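Side-chain contacts in glutathione S-transferase-like protein (Methylobacillus flagellatus, PDB 4GLT), which binds glutathione and is probably a transferase of the glutathione S-transferase family: residues A[116-119]-A[120-124]; A[147-150]-A[151-154]; A[179-182]-A[183-187]. All coordinates share one frame; numbering follows the deposited sequence.

Interaction 1: A[116-119]-A[120-124]; sequences EALA and DGVTD
Glu116 and Asp120 sit one turn apart on helix 106-133, in the all-helical C-terminal domain of the glutathione S-transferase fold, and send their carboxylates out on the same flank. The two side chains slant across one another, their carboxylate planes 63° apart, and Glu116 OE2 comes within 3.9 Å of Asp120 OD2. Two like charges so close would probably repel, but Lys36 NZ makes a salt bridge to each of these oxygens, and Arg113 takes Glu116 OE1. Glu116 reaches there as an extended chain with CG anti to the backbone N (chi1 179°), whereas the Asp120 side chain turns back along its own helix, CG 3.3 Å from Glu116 O. That oxygen also accepts the backbone N-H of Asp120. On another flank Leu118 and Val122 meet loosely, CD1 to CG2 4.4 Å, while Tyr83 and Leu68 of the second subunit pack on Leu118 and Val122 respectively. Helix 176-191 covers a further side. The buried hydroxyl of Thr123 is satisfied inside the helix: OG1, beside its own backbone N (chi1 -48°), donates to Ala119 O at 2.7 Å. The same Ala119 O accepts Thr123 N at 3.1 Å, and the two donors approach from opposite faces of the carbonyl plane.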
ATOM      1  N   GLU A 116       8.528  -3.666   5.566  1.00 42.43           N
ATOM      2  CA  GLU A 116       7.445  -4.207   4.720  1.00 47.42           C
ATOM      3  C   GLU A 116       7.083  -3.313   3.531  1.00 43.91           C
ATOM      4  O   GLU A 116       6.748  -3.808   2.448  1.00 66.40           O
ATOM      5  CB  GLU A 116       6.182  -4.463   5.554  1.00 47.37           C
ATOM      6  CG  GLU A 116       5.001  -5.003   4.752  1.00 49.64           C
ATOM      7  CD  GLU A 116       3.654  -4.779   5.431  1.00 66.37           C
ATOM      8  OE1 GLU A 116       3.604  -3.992   6.400  1.00 47.64           O
ATOM      9  OE2 GLU A 116       2.640  -5.382   4.993  1.00 51.00           O
ATOM     10  N   ALA A 117       7.090  -2.000   3.761  1.00 43.21           N
ATOM     11  CA  ALA A 117       6.816  -1.021   2.708  1.00 47.68           C
ATOM     12  C   ALA A 117       7.949  -1.021   1.691  1.00 47.21           C
ATOM     13  O   ALA A 117       7.716  -0.897   0.488  1.00 40.37           O
ATOM     14  CB  ALA A 117       6.615   0.373   3.304  1.00 38.03           C
ATOM     15  N   LEU A 118       9.177  -1.195   2.168  1.00 41.31           N
ATOM     16  CA  LEU A 118      10.318  -1.254   1.269  1.00 51.52           C
ATOM     17  C   LEU A 118      10.176  -2.471   0.367  1.00 56.27           C
ATOM     18  O   LEU A 118      10.308  -2.379  -0.853  1.00 55.33           O
ATOM     19  CB  LEU A 118      11.635  -1.325   2.044  1.00 55.68           C
ATOM     20  CG  LEU A 118      12.878  -1.350   1.154  1.00 50.99           C
ATOM     21  CD1 LEU A 118      12.790  -0.249   0.111  1.00 62.35           C
ATOM     22  CD2 LEU A 118      14.139  -1.205   1.996  1.00 63.06           C
ATOM     23  N   ALA A 119       9.901  -3.608   0.996  1.00 55.99           N
ATOM     24  CA  ALA A 119       9.684  -4.871   0.303  1.00 44.34           C
ATOM     25  C   ALA A 119       8.489  -4.813  -0.647  1.00 50.43           C
ATOM     26  O   ALA A 119       8.582  -5.234  -1.802  1.00 47.68           O
ATOM     27  CB  ALA A 119       9.497  -5.994   1.322  1.00 40.87           C
ATOM     28  N   ASP A 120       7.359  -4.299  -0.178  1.00 48.82           N
ATOM     29  CA  ASP A 120       6.213  -4.171  -1.079  1.00 45.73           C
ATOM     30  C   ASP A 120       6.528  -3.206  -2.219  1.00 44.52           C
ATOM     31  O   ASP A 120       6.120  -3.422  -3.354  1.00 41.26           O
ATOM     32  CB  ASP A 120       4.969  -3.711  -0.327  1.00 50.67           C
ATOM     33  CG  ASP A 120       4.345  -4.820   0.502  1.00 67.94           C
ATOM     34  OD1 ASP A 120       4.789  -5.983   0.374  1.00 56.55           O
ATOM     35  OD2 ASP A 120       3.411  -4.527   1.280  1.00 63.46           O
ATOM     36  N   GLY A 121       7.276  -2.155  -1.910  1.00 45.14           N
ATOM     37  CA  GLY A 121       7.613  -1.137  -2.895  1.00 45.32           C
ATOM     38  C   GLY A 121       8.476  -1.690  -4.015  1.00 51.15           C
ATOM     39  O   GLY A 121       8.268  -1.385  -5.188  1.00 51.91           O
ATOM     40  N   VAL A 122       9.449  -2.505  -3.636  1.00 47.06           N
ATOM     41  CA  VAL A 122      10.271  -3.214  -4.596  1.00 51.33           C
ATOM     42  C   VAL A 122       9.401  -4.121  -5.454  1.00 49.66           C
ATOM     43  O   VAL A 122       9.575  -4.208  -6.675  1.00 55.32           O
ATOM     44  CB  VAL A 122      11.347  -4.045  -3.873  1.00 53.58           C
ATOM     45  CG1 VAL A 122      12.080  -4.948  -4.855  1.00 62.31           C
ATOM     46  CG2 VAL A 122      12.322  -3.121  -3.180  1.00 43.63           C
ATOM     47  N   THR A 123       8.448  -4.787  -4.818  1.00 51.60           N
ATOM     48  CA  THR A 123       7.562  -5.689  -5.541  1.00 46.02           C
ATOM     49  C   THR A 123       6.747  -4.858  -6.533  1.00 44.11           C
ATOM     50  O   THR A 123       6.575  -5.255  -7.682  1.00 54.62           O
ATOM     51  CB  THR A 123       6.647  -6.478  -4.570  1.00 59.93           C
ATOM     52  OG1 THR A 123       7.429  -7.038  -3.500  1.00 43.94           O
ATOM     53  CG2 THR A 123       5.950  -7.589  -5.277  1.00 42.87           C
ATOM     54  N   ASP A 124       6.276  -3.685  -6.105  1.00 48.41           N
ATOM     55  CA  ASP A 124       5.476  -2.844  -6.999  1.00 54.25           C
ATOM     56  C   ASP A 124       6.324  -2.486  -8.196  1.00 54.45           C
ATOM     57  O   ASP A 124       5.811  -2.358  -9.297  1.00 47.21           O
ATOM     58  CB  ASP A 124       5.000  -1.531  -6.348  1.00 48.73           C
ATOM     59  CG  ASP A 124       4.322  -1.735  -5.001  1.00 60.85           C
ATOM     60  OD1 ASP A 124       3.401  -2.563  -4.906  1.00 54.45           O
ATOM     61  OD2 ASP A 124       4.699  -1.035  -4.031  1.00 63.34           O
TER

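Interaction 2: A[147-150]-A[151-154]; sequences KQLN and KVER. With GSH (glutathione), chain F.
One side of a glutathione site shared between subunits is formed here by Lys147 and Lys151, one turn apart on helix 142-162, whose ammonium groups converge on one carboxylate of the glutathione of chain F. Lys151 NZ donates to O32 at 2.8 Å; Lys147 NZ reaches the same O32 in a weak bond of 3.2 Å. The amines stay 4.7 Å apart, NZ of Lys147 to NZ of Lys151, and the carboxylate oxygen between them would probably offset their charge. Lys147 arrives fully extended, but Lys151 runs straight only as far as CE and then bends (chi4 -62°) to turn its amine to the ligand. Gln148 lies alongside Lys151, pointing the same way, with NE2 3.3 Å from Lys151 CD, amide against methylene chain. The helix belongs to the C-terminal helical domain of the glutathione S-transferase fold, whereas Ser85, Ile71 and Lys70 of the second subunit are also hydrogen-bonded to this glutathione. Lys151 NZ also bonds to Leu68 O of that subunit, so one amine grips both ligand and partner chain. Against helix 106-133, Gln148 packs on Ala125 and Leu149 on Ala129; Leu149 CD2 and Val152 CG2 meet at 4.3 Å. Arg154 donates its backbone N to Asn150 O at 3.1 Å, and its bent chain (chi3 -47°) folds the guanidinium back so that this oxygen lies over one face, toward the rim. Its NE is bonded to Pro67 O of the second subunit.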
ATOM      1  N   LYS A 147      13.731   2.556 -15.148  1.00 62.46           N
ATOM      2  CA  LYS A 147      13.468   3.269 -13.921  1.00 72.27           C
ATOM      3  C   LYS A 147      12.998   2.349 -12.800  1.00 71.75           C
ATOM      4  O   LYS A 147      13.463   2.432 -11.680  1.00 62.33           O
ATOM      5  CB  LYS A 147      12.412   4.324 -14.192  1.00 69.43           C
ATOM      6  CG  LYS A 147      12.272   5.366 -13.137  1.00 68.82           C
ATOM      7  CD  LYS A 147      11.055   6.189 -13.420  1.00 87.06           C
ATOM      8  CE  LYS A 147      10.728   7.148 -12.310  1.00 94.76           C
ATOM      9  NZ  LYS A 147       9.309   7.569 -12.447  1.00 94.09           N
ATOM     10  N   GLN A 148      12.048   1.488 -13.112  1.00 67.03           N
ATOM     11  CA  GLN A 148      11.496   0.592 -12.098  1.00 59.01           C
ATOM     12  C   GLN A 148      12.530  -0.415 -11.606  1.00 64.31           C
ATOM     13  O   GLN A 148      12.661  -0.653 -10.403  1.00 64.12           O
ATOM     14  CB  GLN A 148      10.277  -0.145 -12.657  1.00 60.88           C
ATOM     15  CG  GLN A 148       9.154   0.771 -13.104  1.00 65.27           C
ATOM     16  CD  GLN A 148       8.588   1.582 -11.955  1.00 65.23           C
ATOM     17  OE1 GLN A 148       7.956   2.613 -12.160  1.00 65.18           O
ATOM     18  NE2 GLN A 148       8.818   1.120 -10.739  1.00 43.04           N
ATOM     19  N   LEU A 149      13.264  -1.014 -12.538  1.00 79.11           N
ATOM     20  CA  LEU A 149      14.291  -1.977 -12.162  1.00 59.15           C
ATOM     21  C   LEU A 149      15.384  -1.231 -11.408  1.00 71.45           C
ATOM     22  O   LEU A 149      16.183  -1.826 -10.676  1.00 61.31           O
ATOM     23  CB  LEU A 149      14.831  -2.720 -13.389  1.00 57.56           C
ATOM     24  CG  LEU A 149      13.777  -3.591 -14.090  1.00 59.36           C
ATOM     25  CD1 LEU A 149      14.341  -4.383 -15.263  1.00 56.02           C
ATOM     26  CD2 LEU A 149      13.109  -4.525 -13.096  1.00 55.47           C
ATOM     27  N   ASN A 150      15.394   0.086 -11.567  1.00 65.95           N
ATOM     28  CA  ASN A 150      16.237   0.926 -10.731  1.00 76.37           C
ATOM     29  C   ASN A 150      15.803   0.914  -9.271  1.00 72.80           C
ATOM     30  O   ASN A 150      16.635   0.787  -8.381  1.00 60.33           O
ATOM     31  CB  ASN A 150      16.287   2.358 -11.262  1.00 72.61           C
ATOM     32  CG  ASN A 150      17.487   2.598 -12.140  1.00 78.83           C
ATOM     33  OD1 ASN A 150      18.470   1.862 -12.070  1.00 82.14           O
ATOM     34  ND2 ASN A 150      17.418   3.628 -12.977  1.00107.07           N
ATOM     35  N   LYS A 151      14.499   1.046  -9.024  1.00 69.90           N
ATOM     36  CA  LYS A 151      13.994   1.021  -7.650  1.00 63.94           C
ATOM     37  C   LYS A 151      14.334  -0.309  -6.982  1.00 62.47           C
ATOM     38  O   LYS A 151      14.686  -0.357  -5.796  1.00 53.10           O
ATOM     39  CB  LYS A 151      12.477   1.254  -7.620  1.00 52.48           C
ATOM     40  CG  LYS A 151      12.028   2.590  -8.189  1.00 50.03           C
ATOM     41  CD  LYS A 151      10.525   2.654  -8.391  1.00 57.10           C
ATOM     42  CE  LYS A 151      10.132   3.876  -9.218  1.00 48.34           C
ATOM     43  NZ  LYS A 151      10.506   5.158  -8.552  1.00 53.80           N
ATOM     44  N   VAL A 152      14.213  -1.386  -7.757  1.00 50.34           N
ATOM     45  CA  VAL A 152      14.511  -2.743  -7.307  1.00 49.56           C
ATOM     46  C   VAL A 152      15.943  -2.872  -6.801  1.00 57.43           C
ATOM     47  O   VAL A 152      16.179  -3.269  -5.654  1.00 55.64           O
ATOM     48  CB  VAL A 152      14.280  -3.739  -8.460  1.00 59.84           C
ATOM     49  CG1 VAL A 152      14.723  -5.146  -8.092  1.00 49.61           C
ATOM     50  CG2 VAL A 152      12.824  -3.718  -8.861  1.00 47.42           C
ATOM     51  N   GLU A 153      16.890  -2.517  -7.660  1.00 55.69           N
ATOM     52  CA  GLU A 153      18.306  -2.629  -7.348  1.00 68.63           C
ATOM     53  C   GLU A 153      18.647  -1.842  -6.086  1.00 63.34           C
ATOM     54  O   GLU A 153      19.331  -2.344  -5.193  1.00 66.77           O
ATOM     55  CB  GLU A 153      19.142  -2.113  -8.522  1.00 77.67           C
ATOM     56  CG  GLU A 153      20.404  -2.915  -8.811  1.00 99.10           C
ATOM     57  CD  GLU A 153      20.133  -4.141  -9.669  1.00117.30           C
ATOM     58  OE1 GLU A 153      19.069  -4.778  -9.490  1.00115.97           O
ATOM     59  OE2 GLU A 153      20.986  -4.472 -10.526  1.00126.91           O
ATOM     60  N   ARG A 154      18.167  -0.605  -6.019  1.00 71.50           N
ATOM     61  CA  ARG A 154      18.427   0.248  -4.865  1.00 68.78           C
ATOM     62  C   ARG A 154      17.828  -0.346  -3.596  1.00 61.29           C
ATOM     63  O   ARG A 154      18.491  -0.412  -2.552  1.00 55.22           O
ATOM     64  CB  ARG A 154      17.898   1.664  -5.110  1.00 62.83           C
ATOM     65  CG  ARG A 154      18.794   2.500  -6.008  1.00 70.91           C
ATOM     66  CD  ARG A 154      18.596   3.989  -5.769  1.00 64.15           C
ATOM     67  NE  ARG A 154      17.176   4.317  -5.738  1.00 89.39           N
ATOM     68  CZ  ARG A 154      16.467   4.646  -6.809  1.00 65.64           C
ATOM     69  NH1 ARG A 154      17.054   4.704  -7.995  1.00 60.19           N
ATOM     70  NH2 ARG A 154      15.177   4.926  -6.691  1.00 59.61           N
TER
HETATM   71  N1  GSH F 301       2.522   4.519  -2.202  1.00 58.14           N
HETATM   72  CA1 GSH F 301       3.437   5.528  -1.620  1.00 54.47           C
HETATM   73  C1  GSH F 301       2.756   6.304  -0.522  1.00 43.52           C
HETATM   74  O11 GSH F 301       3.463   7.120   0.097  1.00 50.86           O
HETATM   75  O12 GSH F 301       1.541   6.106  -0.255  1.00 53.03           O
HETATM   76  CB1 GSH F 301       4.089   6.445  -2.669  1.00 70.04           C
HETATM   77  CG1 GSH F 301       3.129   7.216  -3.574  1.00 58.35           C
HETATM   78  CD1 GSH F 301       3.830   7.732  -4.821  1.00 52.27           C
HETATM   79  OE1 GSH F 301       4.145   6.961  -5.713  1.00 62.00           O
HETATM   80  N2  GSH F 301       4.077   9.045  -4.917  1.00 54.44           N
HETATM   81  CA2 GSH F 301       4.552   9.640  -6.161  1.00 65.77           C
HETATM   82  C2  GSH F 301       6.035   9.486  -6.373  1.00 58.20           C
HETATM   83  O2  GSH F 301       6.830   9.899  -5.541  1.00 53.48           O
HETATM   84  CB2 GSH F 301       4.159  11.116  -6.221  1.00 59.17           C
HETATM   85  SG2 GSH F 301       2.355  11.317  -6.331  1.00 69.92           S
HETATM   86  N3  GSH F 301       6.422   8.873  -7.502  1.00 69.85           N
HETATM   87  CA3 GSH F 301       7.816   8.874  -7.921  1.00 64.92           C
HETATM   88  C3  GSH F 301       8.269   7.626  -8.662  1.00 75.91           C
HETATM   89  O31 GSH F 301       7.545   6.602  -8.663  1.00 59.49           O
HETATM   90  O32 GSH F 301       9.371   7.661  -9.261  1.00 62.93           O

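Interaction 3: A[179-182]-A[183-187]; sequences IAVG and CMLGY. With GSH (glutathione), chain E.
Helix 176-191 brings Tyr187 to the glutathione pocket of this chain and packs its preceding turns into the core of the helical C-terminal domain of the glutathione S-transferase fold. Across the turn from 179-182 to 183-187, the branched and sulfur-bearing side chains meet on different flanks. On one, Val181 runs beside both Met184 and Leu185, all pointing the same way, and its CG1 is the shared point of touch: 3.9 Å to Met184 CE and 3.7 Å to Leu185 CD1. Met184 stretches out as far as SD and then bends (chi3 59°), which brings CE back over its own helix to Val181. Leu185 has CG beside its backbone N (chi1 -59°), which sets CG 3.0 Å from Val181 O; CD1 then lies against the valine branch, and Leu204 and Tyr208 of helix 202-212 also touch this leucine. An alanine at Leu185 is likely to take away the CD1 contact of Val181 CG1 and leave a gap beside Leu204 and Tyr208. On another flank, Ile179 CG2 lies 4.1 Å from Cys183 SG; Val39 and Val40 of helix 32-44 cover Ile179, and Arg35 of the same helix touches Cys183. Gly182 and Gly186 bring no side chain to the turn but are joined through their backbones, Gly186 N donating to Gly182 O at 2.9 Å. Tyr187 takes no part in this packing. Its ring leads away from 179-182 to the ligand, touching Val127 and Pro32. Arg191 NE is hydrogen-bonded to the phenol oxygen, and Tyr187 OH itself donates to O31 of the glutathione of chain E at 2.9 Å, with O31 at the ring edge, near its plane.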
ATOM      1  N   ILE A 179       8.803 -12.045   6.353  1.00 49.26           N
ATOM      2  CA  ILE A 179       7.865 -12.622   5.416  1.00 55.73           C
ATOM      3  C   ILE A 179       7.823 -11.787   4.146  1.00 50.23           C
ATOM      4  O   ILE A 179       7.828 -12.321   3.034  1.00 58.27           O
ATOM      5  CB  ILE A 179       6.456 -12.717   6.014  1.00 58.20           C
ATOM      6  CG1 ILE A 179       6.462 -13.667   7.216  1.00 57.73           C
ATOM      7  CG2 ILE A 179       5.469 -13.178   4.957  1.00 56.29           C
ATOM      8  CD1 ILE A 179       5.094 -13.902   7.816  1.00 62.94           C
ATOM      9  N   ALA A 180       7.798 -10.472   4.313  1.00 47.07           N
ATOM     10  CA  ALA A 180       7.623  -9.588   3.176  1.00 52.73           C
ATOM     11  C   ALA A 180       8.836  -9.644   2.267  1.00 49.98           C
ATOM     12  O   ALA A 180       8.714  -9.632   1.041  1.00 51.16           O
ATOM     13  CB  ALA A 180       7.357  -8.170   3.635  1.00 58.14           C
ATOM     14  N   VAL A 181      10.009  -9.699   2.878  1.00 46.96           N
ATOM     15  CA  VAL A 181      11.246  -9.800   2.126  1.00 53.50           C
ATOM     16  C   VAL A 181      11.346 -11.137   1.385  1.00 54.64           C
ATOM     17  O   VAL A 181      11.916 -11.212   0.301  1.00 67.21           O
ATOM     18  CB  VAL A 181      12.455  -9.589   3.055  1.00 53.07           C
ATOM     19  CG1 VAL A 181      13.739 -10.086   2.413  1.00 46.56           C
ATOM     20  CG2 VAL A 181      12.553  -8.121   3.429  1.00 44.22           C
ATOM     21  N   GLY A 182      10.781 -12.191   1.963  1.00 58.01           N
ATOM     22  CA  GLY A 182      10.757 -13.493   1.292  1.00 60.54           C
ATOM     23  C   GLY A 182       9.864 -13.480   0.058  1.00 59.02           C
ATOM     24  O   GLY A 182      10.282 -13.837  -1.045  1.00 54.07           O
ATOM     25  N   CYS A 183       8.621 -13.070   0.243  1.00 44.09           N
ATOM     26  CA  CYS A 183       7.685 -13.002  -0.869  1.00 71.52           C
ATOM     27  C   CYS A 183       8.227 -12.143  -2.008  1.00 53.74           C
ATOM     28  O   CYS A 183       8.048 -12.477  -3.181  1.00 58.60           O
ATOM     29  CB  CYS A 183       6.321 -12.511  -0.376  1.00 56.03           C
ATOM     30  SG  CYS A 183       5.659 -13.599   0.910  1.00 60.25           S
ATOM     31  N   MET A 184       8.894 -11.046  -1.651  1.00 55.75           N
ATOM     32  CA  MET A 184       9.550 -10.154  -2.611  1.00 57.13           C
ATOM     33  C   MET A 184      10.599 -10.864  -3.477  1.00 64.36           C
ATOM     34  O   MET A 184      10.515 -10.844  -4.713  1.00 54.16           O
ATOM     35  CB  MET A 184      10.230  -8.984  -1.875  1.00 51.83           C
ATOM     36  CG  MET A 184      11.080  -8.118  -2.797  1.00 47.74           C
ATOM     37  SD  MET A 184      12.300  -7.109  -1.940  1.00 63.93           S
ATOM     38  CE  MET A 184      13.255  -8.364  -1.095  1.00 58.57           C
ATOM     39  N   LEU A 185      11.599 -11.452  -2.815  1.00 50.58           N
ATOM     40  CA  LEU A 185      12.647 -12.226  -3.480  1.00 47.30           C
ATOM     41  C   LEU A 185      12.081 -13.343  -4.360  1.00 57.69           C
ATOM     42  O   LEU A 185      12.501 -13.531  -5.510  1.00 56.18           O
ATOM     43  CB  LEU A 185      13.575 -12.827  -2.435  1.00 55.85           C
ATOM     44  CG  LEU A 185      14.255 -11.799  -1.522  1.00 60.81           C
ATOM     45  CD1 LEU A 185      14.777 -12.435  -0.245  1.00 60.98           C
ATOM     46  CD2 LEU A 185      15.371 -11.078  -2.264  1.00 55.43           C
ATOM     47  N   GLY A 186      11.133 -14.092  -3.810  1.00 52.13           N
ATOM     48  CA  GLY A 186      10.505 -15.172  -4.552  1.00 43.42           C
ATOM     49  C   GLY A 186       9.850 -14.615  -5.796  1.00 46.02           C
ATOM     50  O   GLY A 186       9.837 -15.255  -6.844  1.00 60.18           O
ATOM     51  N   TYR A 187       9.312 -13.406  -5.690  1.00 53.72           N
ATOM     52  CA  TYR A 187       8.717 -12.788  -6.857  1.00 53.06           C
ATOM     53  C   TYR A 187       9.785 -12.523  -7.909  1.00 65.51           C
ATOM     54  O   TYR A 187       9.589 -12.791  -9.104  1.00 53.28           O
ATOM     55  CB  TYR A 187       7.976 -11.499  -6.514  1.00 48.85           C
ATOM     56  CG  TYR A 187       7.156 -11.023  -7.686  1.00 47.26           C
ATOM     57  CD1 TYR A 187       6.114 -11.802  -8.176  1.00 52.71           C
ATOM     58  CD2 TYR A 187       7.441  -9.829  -8.331  1.00 52.38           C
ATOM     59  CE1 TYR A 187       5.365 -11.396  -9.258  1.00 51.90           C
ATOM     60  CE2 TYR A 187       6.687  -9.413  -9.425  1.00 57.76           C
ATOM     61  CZ  TYR A 187       5.650 -10.208  -9.878  1.00 50.27           C
ATOM     62  OH  TYR A 187       4.885  -9.836 -10.961  1.00 72.22           O
TER
HETATM   63  N1  GSH E 301      -1.598  -3.335  -2.759  1.00 47.65           N
HETATM   64  CA1 GSH E 301      -2.228  -4.651  -3.008  1.00 53.94           C
HETATM   65  C1  GSH E 301      -1.757  -5.512  -1.875  1.00 48.79           C
HETATM   66  O11 GSH E 301      -2.420  -6.502  -1.523  1.00 48.77           O
HETATM   67  O12 GSH E 301      -0.701  -5.176  -1.298  1.00 49.10           O
HETATM   68  CB1 GSH E 301      -1.817  -5.172  -4.398  1.00 44.27           C
HETATM   69  CG1 GSH E 301      -2.487  -6.503  -4.766  1.00 45.30           C
HETATM   70  CD1 GSH E 301      -2.029  -6.987  -6.140  1.00 65.17           C
HETATM   71  OE1 GSH E 301      -1.341  -6.270  -6.851  1.00 51.68           O
HETATM   72  N2  GSH E 301      -2.422  -8.214  -6.505  1.00 70.86           N
HETATM   73  CA2 GSH E 301      -2.222  -8.843  -7.815  1.00 60.28           C
HETATM   74  C2  GSH E 301      -0.792  -9.223  -8.106  1.00 63.30           C
HETATM   75  O2  GSH E 301      -0.058  -9.631  -7.216  1.00 52.48           O
HETATM   76  CB2 GSH E 301      -2.801  -7.970  -8.921  1.00 66.15           C
HETATM   77  SG2 GSH E 301      -4.604  -7.894  -8.826  1.00 72.71           S
HETATM   78  N3  GSH E 301      -0.382  -9.112  -9.366  1.00 61.30           N
HETATM   79  CA3 GSH E 301       0.993  -9.363  -9.766  1.00 69.01           C
HETATM   80  C3  GSH E 301       1.246 -10.799 -10.179  1.00 75.26           C
HETATM   81  O31 GSH E 301       2.216 -11.041 -10.931  1.00 72.14           O
HETATM   82  O32 GSH E 301       0.487 -11.698  -9.745  1.00 67.68           O

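Overall arrangement
Interaction 1, on helix 106-133, lies between the other two and touches both. Its centre is 9 Å from that of interaction 3, where Val122 CG1 packs against Met184 SD at 3.6 Å and Ala119 CB meets Ala180 O at 3.7 Å. Its centre is 11 Å from that of interaction 2, with Val122 O and Val152 CG2 3.9 Å apart. Interactions 2 and 3 do not meet, their nearest atoms about 7 Å apart. They serve separate glutathiones: 183-187 that of this chain's pocket, 147-154 the one also bound by Ser85 and Lys70 of the second subunit, which also packs on interaction 1. The Asp120 side chain is about 5 Å from a bound glutathione.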